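Local coordinates for protein gamma-glutamyl phosphate reductase (Saccharomyces cerevisiae, PDB 1VLU) that catalyses the NADPH-dependent reduction of L-gamma-glutamyl phosphate to glutamate semialdehyde and phosphate, the second step of proline biosynthesis from glutamate, at residues Glu58-Asp63 against Val164-Glu169. Sequence-based numbering, arbitrary orientation.
Sequences EANKID and VNTFRE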
loop_
_atom_site.group_PDB
_atom_site.type_symbol
_atom_site.label_atom_id
_atom_site.label_comp_id
_atom_site.label_asym_id
_atom_site.label_seq_id
_atom_site.Cartn_x
_atom_site.Cartn_y
_atom_site.Cartn_z
ATOM N N GLU A 58 -34.552 -9.794 21.396
ATOM C CA GLU A 58 -34.700 -11.239 21.386
ATOM C C GLU A 58 -33.469 -11.908 20.788
ATOM O O GLU A 58 -33.066 -12.972 21.246
ATOM C CB GLU A 58 -35.942 -11.647 20.612
ATOM C CG GLU A 58 -37.264 -11.488 21.367
ATOM C CD GLU A 58 -38.477 -11.835 20.500
ATOM O OE1 GLU A 58 -38.349 -11.810 19.249
ATOM O OE2 GLU A 58 -39.557 -12.133 21.064
ATOM N N ALA A 59 -32.884 -11.287 19.765
ATOM C CA ALA A 59 -31.722 -11.840 19.068
ATOM C C ALA A 59 -30.473 -11.726 19.934
ATOM O O ALA A 59 -29.619 -12.617 19.944
ATOM C CB ALA A 59 -31.508 -11.124 17.735
ATOM N N ASN A 60 -30.364 -10.603 20.636
ATOM C CA ASN A 60 -29.314 -10.404 21.614
ATOM C C ASN A 60 -29.451 -11.400 22.782
ATOM O O ASN A 60 -28.442 -11.953 23.233
ATOM C CB ASN A 60 -29.314 -8.952 22.082
ATOM C CG ASN A 60 -28.056 -8.578 22.825
ATOM O OD1 ASN A 60 -28.111 -8.176 23.985
ATOM N ND2 ASN A 60 -26.916 -8.706 22.166
ATOM N N LYS A 61 -30.684 -11.655 23.237
ATOM C CA LYS A 61 -30.946 -12.707 24.246
ATOM C C LYS A 61 -30.398 -14.083 23.856
ATOM O O LYS A 61 -29.784 -14.744 24.680
ATOM C CB LYS A 61 -32.433 -12.822 24.599
ATOM C CG LYS A 61 -32.852 -12.066 25.856
ATOM N N ILE A 62 -30.601 -14.505 22.608
ATOM C CA ILE A 62 -29.997 -15.750 22.120
ATOM C C ILE A 62 -28.478 -15.661 22.212
ATOM O O ILE A 62 -27.838 -16.602 22.647
ATOM C CB ILE A 62 -30.427 -16.120 20.662
ATOM C CG1 ILE A 62 -31.942 -16.312 20.573
ATOM C CG2 ILE A 62 -29.739 -17.411 20.186
ATOM C CD1 ILE A 62 -32.486 -16.168 19.158
ATOM N N ASP A 63 -27.910 -14.521 21.824
ATOM C CA ASP A 63 -26.455 -14.340 21.818
ATOM C C ASP A 63 -25.821 -14.441 23.200
ATOM O O ASP A 63 -24.821 -15.126 23.365
ATOM C CB ASP A 63 -26.081 -13.006 21.185
ATOM C CG ASP A 63 -26.090 -13.051 19.669
ATOM O OD1 ASP A 63 -25.967 -14.164 19.086
ATOM O OD2 ASP A 63 -26.205 -11.952 19.065
ATOM N N VAL A 164 -23.434 -12.759 16.194
ATOM C CA VAL A 164 -24.081 -13.225 14.962
ATOM C C VAL A 164 -25.596 -12.955 14.851
ATOM O O VAL A 164 -26.073 -12.538 13.801
ATOM C CB VAL A 164 -23.785 -14.728 14.738
ATOM C CG1 VAL A 164 -24.772 -15.360 13.765
ATOM C CG2 VAL A 164 -22.365 -14.901 14.231
ATOM N N ASN A 165 -26.342 -13.212 15.923
ATOM C CA ASN A 165 -27.793 -13.018 15.929
ATOM C C ASN A 165 -28.206 -11.558 15.943
ATOM O O ASN A 165 -29.070 -11.152 15.164
ATOM C CB ASN A 165 -28.434 -13.761 17.105
ATOM C CG ASN A 165 -28.549 -15.236 16.851
ATOM O OD1 ASN A 165 -29.319 -15.658 15.998
ATOM N ND2 ASN A 165 -27.767 -16.033 17.569
ATOM N N THR A 166 -27.585 -10.777 16.826
ATOM C CA THR A 166 -27.861 -9.343 16.932
ATOM C C THR A 166 -27.407 -8.628 15.656
ATOM O O THR A 166 -28.118 -7.770 15.132
ATOM C CB THR A 166 -27.184 -8.721 18.188
ATOM O OG1 THR A 166 -27.371 -9.599 19.301
ATOM C CG2 THR A 166 -27.790 -7.376 18.530
ATOM N N PHE A 167 -26.232 -9.013 15.158
ATOM C CA PHE A 167 -25.707 -8.524 13.889
ATOM C C PHE A 167 -26.676 -8.745 12.720
ATOM O O PHE A 167 -26.984 -7.799 11.999
ATOM C CB PHE A 167 -24.359 -9.183 13.603
ATOM C CG PHE A 167 -23.622 -8.590 12.436
ATOM C CD1 PHE A 167 -23.901 -9.005 11.126
ATOM C CD2 PHE A 167 -22.634 -7.628 12.641
ATOM C CE1 PHE A 167 -23.217 -8.454 10.035
ATOM C CE2 PHE A 167 -21.934 -7.081 11.559
ATOM C CZ PHE A 167 -22.227 -7.488 10.256
ATOM N N ARG A 168 -27.120 -9.990 12.534
ATOM C CA ARG A 168 -28.171 -10.376 11.565
ATOM C C ARG A 168 -29.431 -9.502 11.590
ATOM O O ARG A 168 -29.832 -8.958 10.565
ATOM C CB ARG A 168 -28.604 -11.843 11.793
ATOM C CG ARG A 168 -29.192 -12.541 10.546
ATOM C CD ARG A 168 -30.072 -13.805 10.829
ATOM N NE ARG A 168 -29.613 -14.698 11.912
ATOM C CZ ARG A 168 -28.431 -15.327 11.958
ATOM N NH1 ARG A 168 -27.520 -15.163 10.998
ATOM N NH2 ARG A 168 -28.148 -16.112 12.995
ATOM N N GLU A 169 -30.070 -9.401 12.753
ATOM C CA GLU A 169 -31.247 -8.561 12.904
ATOM C C GLU A 169 -31.032 -7.078 12.563
ATOM O O GLU A 169 -31.843 -6.468 11.865
ATOM C CB GLU A 169 -31.845 -8.712 14.306
ATOM C CG GLU A 169 -33.048 -9.608 14.332
ATOM C CD GLU A 169 -33.991 -9.341 13.159
ATOM O OE1 GLU A 169 -34.590 -8.234 13.113
ATOM O OE2 GLU A 169 -34.110 -10.234 12.280
#
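Asn60 and Thr166 lie at the closest CA pair, 5.0 Å apart, where the two helical segments pack nearly antiparallel (161°) with their axes 7.6 Å apart. The Asp63 carboxylate meets the first turn of helix 164-185, where backbone N-H groups lack acceptors within the helix. Asp63 OD2 accepts twice: from Thr166 N (2.9 Å) on the syn side and from Thr166 OG1 (2.6 Å) on the anti side. Asp63 OD1 takes Asn165 ND2 (3.0 Å) from above the carboxylate plane, and Asn165 N more weakly. With both oxygens engaged, rotation of the carboxylate is restrained, and the helix N-terminus would probably favour its negative charge. An alanine in place of Asp63 would probably leave Thr166 N and Asn165 ND2 without these acceptors and the Thr166 hydroxyl freer to turn. Since Thr166 OG1 gives its proton to Asp63, it can accept from Asn60 ND2 (3.0 Å), a nearly straight bond (167°) in the amide plane of Asn60. Asn60 ND2 also donates to Leu80 O, and Asn60 OD1 accepts from Leu82 N. Van der Waals contacts flank this network: Ala59 CB rests against Asn165 O (3.5 Å) and Glu169 CG, while Ile62 CG2 touches Asn165 ND2 (3.6 Å). In the aldehyde dehydrogenase-like fold, the contact joins helix 53-69 to the start of helix 164-185, which follows strand 154-158; Pro138, just before helix 139-151, touches Thr166, and Asn60 ties in the chain leaving helix 74-80.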